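PDB 3N6Z: putative immunoglobulin A1 protease from Bacteroides ovatus, which is of unconfirmed function but may be a hydrolase that cleaves immunoglobulin A1, and is built largely as a parallel beta-helix. Local coordinates for residues 151-163 with 190-202. Numbering follows the deposited sequence. Where two conformers were deposited one is given.
Sequences TGYLGLKDKGNGN and LANSYDGQESYIK
Tyr194 lies inside the loop 155-162 with mostly backbone atoms wrapped around its ring, an instructive case of an aromatic packed against peptide groups. Lys159 O and Asp158 C cover one face, while Leu156 O and Asn161 O approach near the ring plane, and Lys159 CB lies alongside. The phenol donates from OH to Leu156 O at 2.6 Å, arriving above the carbonyl plane rather than on a lone pair. With CG between its own backbone N and carbonyl carbon (chi1 44°), the ring swings into the loop. An alanine here would probably leave Leu156 O without this donor and open a gap in the middle of the loop.

Asn192 grips the adjoining corner with both ends of its amide. Its OD1 accepts from Asp158 N at 3.0 Å on an in-plane lone pair, and ND2 donates to Asp158 OD1 at 2.9 Å, the carboxylate turned nearly perpendicular to the amide. ND2 also reaches Val230 O, so the amide's rotation is well fixed.

Beyond the ring, the type I' turn from Tyr194 to Gln197 holds the loop's far end. Gly162 N gives a fairly straight bond of 2.8 Å to the anti lone pair of Asp195 OD2. Gln197 NE2 donates in its amide plane to Asn163 OD1, 2.9 Å away, while Asn161 OD1 closes an Asx turn on Asn163 N.

Toward the core, Leu154 and Leu190 pair in a parallel bridge, with Ala191 N donating to Leu154 O at 2.9 Å. Leu154 CD2 presses on Ile201 CG1 at a tight 3.5 Å. Here successive coils of a solenoid stack: strand 153-154 runs between strands 125-131 and 189-190, and strand 200-202 pairs with 166-169 and 233-235.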
loop_
_atom_site.group_PDB
_atom_site.type_symbol
_atom_site.label_atom_id
_atom_site.label_comp_id
_atom_site.label_asym_id
_atom_site.label_seq_id
_atom_site.Cartn_x
_atom_site.Cartn_y
_atom_site.Cartn_z
ATOM N N THR A 151 4.566 -1.012 2.828
ATOM C CA THR A 151 5.841 -0.316 2.697
ATOM C C THR A 151 5.694 1.163 2.939
ATOM O O THR A 151 4.595 1.727 2.796
ATOM C CB THR A 151 6.482 -0.613 1.320
ATOM O OG1 THR A 151 7.863 -0.269 1.328
ATOM C CG2 THR A 151 5.728 0.130 0.200
ATOM N N GLY A 152 6.806 1.793 3.268
ATOM C CA GLY A 152 6.887 3.260 3.335
ATOM C C GLY A 152 6.966 3.815 1.934
ATOM O O GLY A 152 6.009 4.446 1.496
ATOM N N TYR A 153 8.063 3.553 1.232
ATOM C CA TYR A 153 8.202 3.838 -0.195
ATOM C C TYR A 153 8.010 2.574 -0.992
ATOM O O TYR A 153 8.580 1.523 -0.665
ATOM C CB TYR A 153 9.592 4.408 -0.529
ATOM C CG TYR A 153 9.676 5.888 -0.430
ATOM C CD1 TYR A 153 9.640 6.532 0.787
ATOM C CD2 TYR A 153 9.712 6.648 -1.592
ATOM C CE1 TYR A 153 9.679 7.944 0.846
ATOM C CE2 TYR A 153 9.761 8.009 -1.556
ATOM C CZ TYR A 153 9.735 8.663 -0.366
ATOM O OH TYR A 153 9.747 10.048 -0.393
ATOM N N LEU A 154 7.248 2.701 -2.085
ATOM C CA LEU A 154 7.170 1.690 -3.123
ATOM C C LEU A 154 7.979 2.208 -4.311
ATOM O O LEU A 154 7.557 3.112 -5.031
ATOM C CB LEU A 154 5.745 1.397 -3.540
ATOM C CG LEU A 154 5.594 0.305 -4.616
ATOM C CD1 LEU A 154 6.296 -0.979 -4.192
ATOM C CD2 LEU A 154 4.110 0.076 -4.931
ATOM N N GLY A 155 9.150 1.617 -4.491
ATOM C CA GLY A 155 10.145 2.131 -5.397
ATOM C C GLY A 155 10.876 3.343 -4.835
ATOM O O GLY A 155 10.448 3.959 -3.864
ATOM N N LEU A 156 11.987 3.673 -5.487
ATOM C CA LEU A 156 12.721 4.904 -5.208
ATOM C C LEU A 156 12.616 5.819 -6.413
ATOM O O LEU A 156 12.423 5.375 -7.540
ATOM C CB LEU A 156 14.184 4.590 -4.909
ATOM C CG LEU A 156 14.430 3.878 -3.578
ATOM C CD1 LEU A 156 15.865 3.374 -3.489
ATOM C CD2 LEU A 156 14.054 4.810 -2.430
ATOM N N LYS A 157 12.720 7.114 -6.172
ATOM C CA LYS A 157 12.459 8.108 -7.224
ATOM C C LYS A 157 13.702 8.330 -8.101
ATOM O O LYS A 157 14.797 8.595 -7.579
ATOM C CB LYS A 157 12.072 9.435 -6.598
ATOM C CG LYS A 157 11.598 10.472 -7.602
ATOM C CD LYS A 157 11.340 11.811 -6.927
ATOM C CE LYS A 157 12.632 12.537 -6.632
ATOM N NZ LYS A 157 12.421 13.882 -6.004
ATOM N N ASP A 158 13.517 8.256 -9.419
ATOM C CA ASP A 158 14.522 8.771 -10.386
ATOM C C ASP A 158 15.928 8.199 -10.144
ATOM O O ASP A 158 16.908 8.952 -10.064
ATOM C CB ASP A 158 14.573 10.311 -10.321
ATOM C CG ASP A 158 13.309 10.983 -10.819
ATOM O OD1 ASP A 158 12.684 10.423 -11.709
ATOM O OD2 ASP A 158 13.006 12.101 -10.335
ATOM N N LYS A 159 16.003 6.889 -10.026
ATOM C CA LYS A 159 17.268 6.207 -9.972
ATOM C C LYS A 159 17.691 5.834 -11.398
ATOM O O LYS A 159 16.913 5.890 -12.355
ATOM C CB LYS A 159 17.204 5.014 -9.018
ATOM C CG LYS A 159 16.751 5.384 -7.592
ATOM C CD LYS A 159 17.623 6.503 -6.971
ATOM C CE LYS A 159 17.351 6.728 -5.509
ATOM N NZ LYS A 159 18.342 7.712 -4.932
ATOM N N GLY A 160 18.952 5.462 -11.527
ATOM C CA GLY A 160 19.502 5.100 -12.827
ATOM C C GLY A 160 19.276 3.645 -13.169
ATOM O O GLY A 160 19.558 3.225 -14.266
ATOM N N ASN A 161 18.788 2.872 -12.205
ATOM C CA ASN A 161 18.712 1.436 -12.306
ATOM C C ASN A 161 17.265 1.031 -12.015
ATOM O O ASN A 161 16.775 1.202 -10.889
ATOM C CB ASN A 161 19.664 0.863 -11.266
ATOM C CG ASN A 161 19.538 -0.617 -11.069
ATOM O OD1 ASN A 161 18.839 -1.357 -11.805
ATOM N ND2 ASN A 161 20.275 -1.093 -10.044
ATOM N N GLY A 162 16.606 0.461 -13.014
ATOM C CA GLY A 162 15.205 0.062 -12.925
ATOM C C GLY A 162 14.913 -0.965 -11.859
ATOM O O GLY A 162 13.752 -1.139 -11.448
ATOM N N ASN A 163 15.959 -1.637 -11.358
ATOM C CA ASN A 163 15.787 -2.554 -10.236
ATOM C C ASN A 163 15.399 -1.848 -8.941
ATOM O O ASN A 163 15.013 -2.513 -7.978
ATOM C CB ASN A 163 17.045 -3.385 -10.029
ATOM C CG ASN A 163 17.299 -4.372 -11.154
ATOM O OD1 ASN A 163 16.391 -4.745 -11.921
ATOM N ND2 ASN A 163 18.543 -4.845 -11.220
ATOM N N LEU A 190 4.333 6.235 -3.356
ATOM C CA LEU A 190 4.578 5.523 -4.601
ATOM C C LEU A 190 5.570 6.375 -5.397
ATOM O O LEU A 190 5.340 7.581 -5.610
ATOM C CB LEU A 190 3.264 5.369 -5.393
ATOM C CG LEU A 190 3.322 4.777 -6.798
ATOM C CD1 LEU A 190 3.964 3.357 -6.807
ATOM C CD2 LEU A 190 1.894 4.737 -7.412
ATOM N N ALA A 191 6.653 5.751 -5.837
ATOM C CA ALA A 191 7.645 6.388 -6.692
ATOM C C ALA A 191 7.308 6.158 -8.169
ATOM O O ALA A 191 6.119 6.097 -8.533
ATOM C CB ALA A 191 9.080 5.947 -6.296
ATOM N N ASN A 192 8.312 6.100 -9.049
ATOM C CA ASN A 192 8.079 6.287 -10.472
ATOM C C ASN A 192 8.708 5.214 -11.342
ATOM O O ASN A 192 9.068 4.111 -10.859
ATOM C CB ASN A 192 8.405 7.737 -10.880
ATOM C CG ASN A 192 9.894 8.041 -10.912
ATOM O OD1 ASN A 192 10.654 7.618 -10.005
ATOM N ND2 ASN A 192 10.321 8.771 -11.938
ATOM N N SER A 193 8.842 5.506 -12.629
ATOM C CA SER A 193 9.202 4.515 -13.634
ATOM C C SER A 193 10.371 5.046 -14.422
ATOM O O SER A 193 10.372 6.212 -14.793
ATOM C CB SER A 193 8.001 4.261 -14.551
ATOM O OG SER A 193 6.899 3.820 -13.760
ATOM N N TYR A 194 11.341 4.179 -14.677
ATOM C CA TYR A 194 12.581 4.547 -15.372
ATOM C C TYR A 194 13.337 3.268 -15.716
ATOM O O TYR A 194 13.070 2.204 -15.177
ATOM C CB TYR A 194 13.458 5.471 -14.496
ATOM C CG TYR A 194 13.547 5.023 -13.053
ATOM C CD1 TYR A 194 14.461 4.077 -12.666
ATOM C CD2 TYR A 194 12.703 5.546 -12.089
ATOM C CE1 TYR A 194 14.541 3.635 -11.362
ATOM C CE2 TYR A 194 12.757 5.103 -10.770
ATOM C CZ TYR A 194 13.699 4.142 -10.406
ATOM O OH TYR A 194 13.756 3.705 -9.094
ATOM N N ASP A 195 14.260 3.380 -16.673
ATOM C CA ASP A 195 15.164 2.304 -17.057
ATOM C C ASP A 195 14.434 0.990 -17.354
ATOM O O ASP A 195 14.870 -0.083 -16.944
ATOM C CB ASP A 195 16.254 2.132 -16.006
ATOM C CG ASP A 195 17.355 1.185 -16.425
ATOM O OD1 ASP A 195 17.812 1.258 -17.595
ATOM O OD2 ASP A 195 17.774 0.353 -15.591
ATOM N N GLY A 196 13.317 1.082 -18.090
ATOM C CA GLY A 196 12.603 -0.094 -18.544
ATOM C C GLY A 196 11.700 -0.793 -17.544
ATOM O O GLY A 196 11.141 -1.851 -17.865
ATOM N N GLN A 197 11.570 -0.229 -16.343
ATOM C CA GLN A 197 10.715 -0.798 -15.299
ATOM C C GLN A 197 9.780 0.263 -14.754
ATOM O O GLN A 197 9.985 1.476 -14.941
ATOM C CB GLN A 197 11.577 -1.410 -14.194
ATOM C CG GLN A 197 12.419 -2.596 -14.678
ATOM C CD GLN A 197 13.069 -3.352 -13.547
ATOM O OE1 GLN A 197 12.374 -3.801 -12.634
ATOM N NE2 GLN A 197 14.399 -3.519 -13.605
ATOM N N GLU A 198 8.718 -0.197 -14.089
ATOM C CA GLU A 198 7.681 0.705 -13.620
ATOM C C GLU A 198 7.353 0.454 -12.169
ATOM O O GLU A 198 7.440 -0.688 -11.710
ATOM C CB GLU A 198 6.419 0.444 -14.399
ATOM C CG GLU A 198 6.543 0.602 -15.904
ATOM C CD GLU A 198 5.219 0.311 -16.597
ATOM O OE1 GLU A 198 4.971 -0.867 -16.933
ATOM O OE2 GLU A 198 4.403 1.229 -16.728
ATOM N N SER A 199 7.004 1.511 -11.442
ATOM C CA SER A 199 6.431 1.376 -10.103
ATOM C C SER A 199 4.916 1.496 -10.181
ATOM O O SER A 199 4.388 2.439 -10.805
ATOM C CB SER A 199 6.986 2.394 -9.116
ATOM O OG SER A 199 8.387 2.247 -8.915
ATOM N N TYR A 200 4.210 0.556 -9.551
ATOM C CA TYR A 200 2.766 0.550 -9.588
ATOM C C TYR A 200 2.158 -0.317 -8.502
ATOM O O TYR A 200 2.826 -1.192 -7.915
ATOM C CB TYR A 200 2.236 0.136 -10.967
ATOM C CG TYR A 200 2.655 -1.207 -11.498
ATOM C CD1 TYR A 200 1.988 -2.367 -11.123
ATOM C CD2 TYR A 200 3.649 -1.306 -12.481
ATOM C CE1 TYR A 200 2.313 -3.583 -11.678
ATOM C CE2 TYR A 200 3.981 -2.527 -13.062
ATOM C CZ TYR A 200 3.308 -3.662 -12.654
ATOM O OH TYR A 200 3.626 -4.884 -13.212
ATOM N N ILE A 201 0.891 -0.036 -8.248
ATOM C CA ILE A 201 0.031 -0.835 -7.376
ATOM C C ILE A 201 -1.139 -1.299 -8.224
ATOM O O ILE A 201 -1.829 -0.481 -8.827
ATOM C CB ILE A 201 -0.456 -0.055 -6.136
ATOM C CG1 ILE A 201 0.730 0.583 -5.403
ATOM C CG2 ILE A 201 -1.279 -0.945 -5.195
ATOM C CD1 ILE A 201 0.380 1.578 -4.284
ATOM N N LYS A 202 -1.369 -2.612 -8.285
ATOM C CA LYS A 202 -2.366 -3.188 -9.179
ATOM C C LYS A 202 -3.124 -4.327 -8.508
ATOM O O LYS A 202 -2.494 -5.197 -7.897
ATOM C CB LYS A 202 -1.676 -3.713 -10.443
ATOM C CG LYS A 202 -2.617 -4.382 -11.465
ATOM C CD LYS A 202 -1.896 -4.871 -12.705
ATOM C CE LYS A 202 -2.891 -5.457 -13.695
ATOM N NZ LYS A 202 -3.899 -4.434 -14.140
#